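Local coordinates for protein halogenase PltM (Pseudomonas fluorescens, PDB 6BZN) that halogenates phenolic substrates as a flavin-dependent enzyme, accepting an unusually wide range of substrates and halides, at residues A290-I293 with E294-K297; K367-D370 with A371-N375; P92-I95 with I96-V99. All blocks are in the same frame, centred on the assembly; numbering follows the deposited sequence.

The three contacts are short pieces of three different helices, each joining residues three or four apart, and they are spread across the chain without touching. Contact 1, on helix 291-301, and contact 2, at the end of helix 352-374, lie on opposite sides of the chain's centre, with centres about 51 Å apart. Contact 3, on helix 92-98, is about 35 Å from contact 1 and about 34 Å from contact 2, centre to centre. It lies near the flavin site, empty here: the Ile95 side chain is about 9 Å from those of Ile33 and Arg140, both FAD-binding residues. Contact 2 lies near a bound calcium ion, about 6 Å from the Ala372 side chain, whereas contact 1 is remote from these sites.

Contact 1: residues A290-I293 with E294-K297; sequences APEI and EFRK
Glu292 points one carboxylate oxygen, OE1, at the NE/NH2 edge of Arg296, one helical turn further on. Glu292 OE1 lies 2.6 Å from Arg296 NE and 2.9 Å from Arg296 NH2, so a single oxygen is gripped side-on by two donors. That oxygen sits 1° out of the guanidinium plane, while the carboxylate itself is turned 43° against it. With CG of Glu292 swung anti to its own N (chi1 -174°) and a bend at chi2, the acid reaches along the helix. Glu292 OE2 accepts from a water at 2.9 Å, which in turn makes a weak bond to Arg296 NH2, and from Trp318 NE1. Phe295, buried beside the pair, presents its ring edge to Glu292 OE1 and puts CE2 over one guanidinium face; Phe309 meets that ring edge-to-face. An alanine in place of Glu292 would probably leave the Arg296 guanidinium without its carboxylate mate and free to turn, and Trp318 NE1 without this acceptor.

On another side, Lys297 NZ meets Glu294 OE2 at 3.0 Å from above the carboxylate plane, and also pairs with Glu289; Tyr285 OH holds Glu294 OE1. Ala290 is the N-cap, its O accepting from Glu294 N, and Pro291 suits the first turn, where no N-H is needed. Glu292 and Glu294 probably also suit the helix dipole here, while the bases answer them by i to i+4 and i to i+3 pairing.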
loop_
_atom_site.group_PDB
_atom_site.type_symbol
_atom_site.label_atom_id
_atom_site.label_comp_id
_atom_site.label_asym_id
_atom_site.label_seq_id
_atom_site.Cartn_x
_atom_site.Cartn_y
_atom_site.Cartn_z
ATOM N N ALA A 290 -19.583 13.039 -14.490
ATOM C CA ALA A 290 -18.447 13.731 -13.899
ATOM C C ALA A 290 -18.222 13.290 -12.444
ATOM O O ALA A 290 -19.174 12.891 -11.766
ATOM C CB ALA A 290 -18.650 15.232 -13.976
ATOM N N PRO A 291 -16.965 13.361 -11.960
ATOM C CA PRO A 291 -16.700 12.882 -10.591
ATOM C C PRO A 291 -17.635 13.441 -9.513
ATOM O O PRO A 291 -18.173 12.658 -8.731
ATOM C CB PRO A 291 -15.245 13.295 -10.350
ATOM C CG PRO A 291 -14.642 13.245 -11.715
ATOM C CD PRO A 291 -15.716 13.748 -12.645
ATOM N N GLU A 292 -17.873 14.755 -9.482
ATOM C CA GLU A 292 -18.793 15.307 -8.465
ATOM C C GLU A 292 -20.233 14.751 -8.579
ATOM O O GLU A 292 -20.894 14.522 -7.552
ATOM C CB GLU A 292 -18.773 16.843 -8.449
ATOM C CG GLU A 292 -19.576 17.504 -7.327
ATOM C CD GLU A 292 -19.162 17.112 -5.897
ATOM O OE1 GLU A 292 -20.073 17.119 -5.023
ATOM O OE2 GLU A 292 -17.960 16.814 -5.620
ATOM N N ILE A 293 -20.698 14.495 -9.798
ATOM C CA ILE A 293 -22.035 13.909 -10.004
ATOM C C ILE A 293 -22.057 12.452 -9.504
ATOM O O ILE A 293 -22.992 12.038 -8.820
ATOM C CB ILE A 293 -22.500 14.022 -11.483
ATOM C CG1 ILE A 293 -22.695 15.501 -11.863
ATOM C CG2 ILE A 293 -23.798 13.242 -11.712
ATOM C CD1 ILE A 293 -22.623 15.761 -13.359
ATOM N N GLU A 294 -21.016 11.692 -9.819
ATOM C CA GLU A 294 -20.901 10.321 -9.313
ATOM C C GLU A 294 -20.845 10.302 -7.778
ATOM O O GLU A 294 -21.465 9.445 -7.142
ATOM C CB GLU A 294 -19.690 9.608 -9.915
ATOM C CG GLU A 294 -19.803 9.306 -11.407
ATOM C CD GLU A 294 -20.864 8.253 -11.748
ATOM O OE1 GLU A 294 -21.150 7.357 -10.919
ATOM O OE2 GLU A 294 -21.406 8.314 -12.871
ATOM N N PHE A 295 -20.142 11.265 -7.185
ATOM C CA PHE A 295 -20.066 11.377 -5.732
ATOM C C PHE A 295 -21.465 11.596 -5.137
ATOM O O PHE A 295 -21.880 10.863 -4.237
ATOM C CB PHE A 295 -19.102 12.505 -5.318
ATOM C CG PHE A 295 -18.886 12.611 -3.831
ATOM C CD1 PHE A 295 -18.374 11.536 -3.107
ATOM C CD2 PHE A 295 -19.164 13.802 -3.150
ATOM C CE1 PHE A 295 -18.177 11.626 -1.735
ATOM C CE2 PHE A 295 -18.958 13.904 -1.781
ATOM C CZ PHE A 295 -18.463 12.813 -1.070
ATOM N N ARG A 296 -22.206 12.551 -5.688
ATOM C CA ARG A 296 -23.561 12.827 -5.216
ATOM C C ARG A 296 -24.501 11.629 -5.399
ATOM O O ARG A 296 -25.316 11.361 -4.508
ATOM C CB ARG A 296 -24.157 14.074 -5.883
ATOM C CG ARG A 296 -23.419 15.373 -5.581
ATOM C CD ARG A 296 -23.451 15.790 -4.109
ATOM N NE ARG A 296 -22.212 16.470 -3.708
ATOM C CZ ARG A 296 -21.907 16.875 -2.470
ATOM N NH1 ARG A 296 -22.755 16.702 -1.454
ATOM N NH2 ARG A 296 -20.730 17.467 -2.247
ATOM N N LYS A 297 -24.397 10.920 -6.525
ATOM C CA LYS A 297 -25.181 9.687 -6.724
ATOM C C LYS A 297 -24.875 8.637 -5.656
ATOM O O LYS A 297 -25.789 7.989 -5.134
ATOM C CB LYS A 297 -24.980 9.100 -8.127
ATOM C CG LYS A 297 -25.649 9.921 -9.233
ATOM C CD LYS A 297 -25.700 9.205 -10.582
ATOM C CE LYS A 297 -24.322 8.936 -11.154
ATOM N NZ LYS A 297 -24.374 8.350 -12.525
HETATM O O HOH W 1 -17.418 17.729 -2.935
#

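Contact 2: residues K367-D370 with A371-N375; sequences KVLD and AARSN
Ser374 grips Asp370 O twice, through its hydroxyl and through its backbone amide: Ser374 OG donates at 2.8 Å and Ser374 N at 2.9 Å. The hydroxyl comes in 35° from the carbonyl plane, the amide closer to it. The serine torsion explains the first bond, since chi1 of 64° sets OG between N and the carbonyl carbon, turned back toward the preceding turn. Arg373 N adds a third, weak bond to Asp370 O at 3.2 Å, besides its regular bond to Leu369 O. Arg376 NH1, just beyond, bonds to Ser374 OG, and its link to Asp370 OD1 is a long, weak ion pair. A short side chain ending in a hydroxyl therefore suits this place, because it can serve the carbonyl below and a neighbouring arginine.

Upstream, Ala371 N and Ala372 N bond to Lys367 O and Val368 O in the ordinary helical pattern. Arg373 runs back past Leu369, its chain extended from CG to NE, with Arg373 CD at 3.3 Å from Leu369 O. Leu369 CB sits over the centre of one face of the Arg373 guanidinium, 4.2 Å from Arg373 CZ. Leu369 is buried and packs on Ser45 and Leu47, while Arg373 NH2 makes a weak hydrogen bond to Ser45 O. Ala371 turns to Trp377 and Gln381, where a methyl is enough. Lys367 forms a salt bridge with Glu452.

Serine-to-carbonyl bonds are common within helices; the C-terminus of helix 352-374 is marked by the shared bonding at Asp370 O and by Asn375, whose phi turns positive. This end adjoins a calcium site: the Ala372 side chain is about 6 Å from the ion and about 5 Å from that of calcium-binding Asp25.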
loop_
_atom_site.group_PDB
_atom_site.type_symbol
_atom_site.label_atom_id
_atom_site.label_comp_id
_atom_site.label_asym_id
_atom_site.label_seq_id
_atom_site.Cartn_x
_atom_site.Cartn_y
_atom_site.Cartn_z
ATOM N N LYS A 367 21.390 -5.932 -3.418
ATOM C CA LYS A 367 21.789 -6.562 -4.669
ATOM C C LYS A 367 22.400 -5.558 -5.634
ATOM O O LYS A 367 23.325 -5.884 -6.360
ATOM C CB LYS A 367 20.602 -7.286 -5.302
ATOM C CG LYS A 367 20.030 -8.361 -4.390
ATOM C CD LYS A 367 18.821 -9.027 -5.002
ATOM C CE LYS A 367 18.144 -9.985 -4.026
ATOM N NZ LYS A 367 19.035 -11.132 -3.706
ATOM N N VAL A 368 21.867 -4.341 -5.664
ATOM C CA VAL A 368 22.436 -3.289 -6.515
ATOM C C VAL A 368 23.841 -2.933 -6.011
ATOM O O VAL A 368 24.763 -2.745 -6.811
ATOM C CB VAL A 368 21.496 -2.058 -6.579
ATOM C CG1 VAL A 368 22.158 -0.873 -7.276
ATOM C CG2 VAL A 368 20.222 -2.439 -7.315
ATOM N N LEU A 369 23.999 -2.856 -4.689
ATOM C CA LEU A 369 25.304 -2.600 -4.090
ATOM C C LEU A 369 26.316 -3.697 -4.429
ATOM O O LEU A 369 27.462 -3.388 -4.778
ATOM C CB LEU A 369 25.210 -2.472 -2.573
ATOM C CG LEU A 369 24.462 -1.268 -2.011
ATOM C CD1 LEU A 369 24.477 -1.385 -0.493
ATOM C CD2 LEU A 369 25.075 0.040 -2.458
ATOM N N ASP A 370 25.894 -4.958 -4.327
ATOM C CA ASP A 370 26.771 -6.083 -4.703
ATOM C C ASP A 370 27.159 -5.992 -6.192
ATOM O O ASP A 370 28.324 -6.158 -6.542
ATOM C CB ASP A 370 26.120 -7.439 -4.391
ATOM C CG ASP A 370 26.884 -8.618 -5.001
ATOM O OD1 ASP A 370 26.545 -9.022 -6.144
ATOM O OD2 ASP A 370 27.844 -9.119 -4.361
ATOM N N ALA A 371 26.179 -5.708 -7.051
ATOM C CA ALA A 371 26.425 -5.560 -8.484
ATOM C C ALA A 371 27.437 -4.456 -8.784
ATOM O O ALA A 371 28.367 -4.667 -9.569
ATOM C CB ALA A 371 25.126 -5.298 -9.230
ATOM N N ALA A 372 27.241 -3.296 -8.167
ATOM C CA ALA A 372 28.139 -2.137 -8.341
ATOM C C ALA A 372 29.553 -2.391 -7.810
ATOM O O ALA A 372 30.515 -1.823 -8.317
ATOM C CB ALA A 372 27.570 -0.914 -7.652
ATOM N N ARG A 373 29.664 -3.213 -6.778
ATOM C CA ARG A 373 30.966 -3.556 -6.194
ATOM C C ARG A 373 31.691 -4.654 -6.954
ATOM O O ARG A 373 32.904 -4.682 -6.970
ATOM C CB ARG A 373 30.806 -3.948 -4.732
ATOM C CG ARG A 373 30.537 -2.727 -3.882
ATOM C CD ARG A 373 29.889 -3.037 -2.559
ATOM N NE ARG A 373 29.521 -1.789 -1.887
ATOM C CZ ARG A 373 28.920 -1.711 -0.702
ATOM N NH1 ARG A 373 28.606 -2.812 -0.035
ATOM N NH2 ARG A 373 28.639 -0.522 -0.171
ATOM N N SER A 374 30.950 -5.555 -7.583
ATOM C CA SER A 374 31.543 -6.638 -8.355
ATOM C C SER A 374 31.591 -6.312 -9.852
ATOM O O SER A 374 32.218 -7.047 -10.617
ATOM C CB SER A 374 30.743 -7.914 -8.103
ATOM O OG SER A 374 29.411 -7.756 -8.578
ATOM N N ASN A 375 30.946 -5.215 -10.264
ATOM C CA ASN A 375 30.745 -4.875 -11.673
ATOM C C ASN A 375 30.170 -6.042 -12.495
ATOM O O ASN A 375 30.650 -6.359 -13.588
ATOM C CB ASN A 375 32.049 -4.341 -12.295
ATOM C CG ASN A 375 31.844 -3.749 -13.691
ATOM O OD1 ASN A 375 30.854 -3.059 -13.964
ATOM N ND2 ASN A 375 32.786 -4.026 -14.582
#

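Contact 3: residues P92-I95 with I96-V99; sequences PDKI and IQHV
The backbone makes about two turns of helix in which Ile96, Gln97, His98 and Val99 donate their N-H to the carbonyls of Pro92, Asp93, Lys94 and Ile95, the last two bonds being more bent and the final one, Val99 N to Ile95 O, 2.8 Å long. Pro92, having no N-H, fits the first turn. On the inner face Ile95 and Val99 run next to each other, with Ile95 CG2 at 4.0 Å from Val99 CB. Ile95 has CG2 anti to its N and CG1 beside it (chi1 -69°), which directs CG2 at the valine. Branched aliphatics suit this inward side: Ile95 also packs on Ala136, Leu138 and Ile143, and Val99 on Phe146. Ile96 reaches back, its CG1 3.2 Å from Pro92 O, and rests on Cys104.

The outer face is polar. Lys94 and Gln97 run alongside each other, Lys94 CD coming to 4.2 Å from Gln97 OE1. His98 turns its CD2 edge to Lys94 O at 3.3 Å, while Gln97 CG sits over one ring face and Tyr88 stacks with the ring. A water in the ring plane, 2.9 Å from His98 NE2, also accepts from Lys94 NZ at 3.1 Å, spanning two nitrogens that stand 5.5 Å apart. Apolar residues inward and long polar ones outward mark a short amphipathic helix, here laid against strands 104-107 and 134-138 and helix 140-153, whose Arg140 contacts FAD in a flavin-bound structure of this enzyme.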
loop_
_atom_site.group_PDB
_atom_site.type_symbol
_atom_site.label_atom_id
_atom_site.label_comp_id
_atom_site.label_asym_id
_atom_site.label_seq_id
_atom_site.Cartn_x
_atom_site.Cartn_y
_atom_site.Cartn_z
ATOM N N PRO A 92 3.642 8.309 13.836
ATOM C CA PRO A 92 2.997 9.622 13.684
ATOM C C PRO A 92 3.560 10.713 14.603
ATOM O O PRO A 92 3.670 11.868 14.176
ATOM C CB PRO A 92 1.522 9.359 14.006
ATOM C CG PRO A 92 1.430 7.968 14.492
ATOM C CD PRO A 92 2.690 7.243 14.191
ATOM N N ASP A 93 3.937 10.353 15.832
ATOM C CA ASP A 93 4.476 11.359 16.755
ATOM C C ASP A 93 5.834 11.854 16.249
ATOM O O ASP A 93 6.098 13.056 16.261
ATOM C CB ASP A 93 4.526 10.840 18.202
ATOM C CG ASP A 93 3.116 10.543 18.786
ATOM O OD1 ASP A 93 2.105 11.136 18.345
ATOM O OD2 ASP A 93 3.017 9.696 19.699
ATOM N N LYS A 94 6.656 10.949 15.726
ATOM C CA LYS A 94 7.915 11.345 15.115
ATOM C C LYS A 94 7.719 12.152 13.819
ATOM O O LYS A 94 8.501 13.045 13.559
ATOM C CB LYS A 94 8.831 10.156 14.838
ATOM C CG LYS A 94 9.218 9.320 16.052
ATOM C CD LYS A 94 10.127 10.058 17.030
ATOM C CE LYS A 94 10.692 9.085 18.062
ATOM N NZ LYS A 94 10.929 9.705 19.403
ATOM N N ILE A 95 6.706 11.828 13.009
ATOM C CA ILE A 95 6.381 12.648 11.815
ATOM C C ILE A 95 6.036 14.086 12.191
ATOM O O ILE A 95 6.572 15.029 11.604
ATOM C CB ILE A 95 5.223 12.044 10.994
ATOM C CG1 ILE A 95 5.700 10.752 10.328
ATOM C CG2 ILE A 95 4.696 13.034 9.941
ATOM C CD1 ILE A 95 4.585 9.914 9.752
ATOM N N ILE A 96 5.155 14.242 13.177
ATOM C CA ILE A 96 4.738 15.569 13.640
ATOM C C ILE A 96 5.970 16.348 14.107
ATOM O O ILE A 96 6.153 17.505 13.756
ATOM C CB ILE A 96 3.685 15.445 14.782
ATOM C CG1 ILE A 96 2.371 14.820 14.268
ATOM C CG2 ILE A 96 3.415 16.779 15.478
ATOM C CD1 ILE A 96 1.645 15.572 13.192
ATOM N N GLN A 97 6.831 15.680 14.868
ATOM C CA GLN A 97 8.014 16.308 15.468
ATOM C C GLN A 97 9.111 16.702 14.458
ATOM O O GLN A 97 9.711 17.769 14.578
ATOM C CB GLN A 97 8.575 15.368 16.543
ATOM C CG GLN A 97 9.841 15.820 17.235
ATOM C CD GLN A 97 10.324 14.821 18.276
ATOM O OE1 GLN A 97 9.606 13.885 18.662
ATOM N NE2 GLN A 97 11.547 15.021 18.745
ATOM N N HIS A 98 9.358 15.856 13.465
ATOM C CA HIS A 98 10.493 16.039 12.548
ATOM C C HIS A 98 10.155 16.439 11.134
ATOM O O HIS A 98 10.961 17.106 10.505
ATOM C CB HIS A 98 11.320 14.768 12.480
ATOM C CG HIS A 98 11.927 14.397 13.789
ATOM N ND1 HIS A 98 13.053 15.018 14.283
ATOM C CD2 HIS A 98 11.550 13.493 14.723
ATOM C CE1 HIS A 98 13.359 14.495 15.458
ATOM N NE2 HIS A 98 12.466 13.563 15.745
ATOM N N VAL A 99 9.021 15.994 10.611
ATOM C CA VAL A 99 8.612 16.359 9.262
ATOM C C VAL A 99 7.786 17.643 9.336
ATOM O O VAL A 99 8.045 18.605 8.614
ATOM C CB VAL A 99 7.790 15.249 8.577
ATOM C CG1 VAL A 99 7.408 15.677 7.163
ATOM C CG2 VAL A 99 8.574 13.946 8.535
HETATM O O HOH W 2 12.711 11.777 18.037
#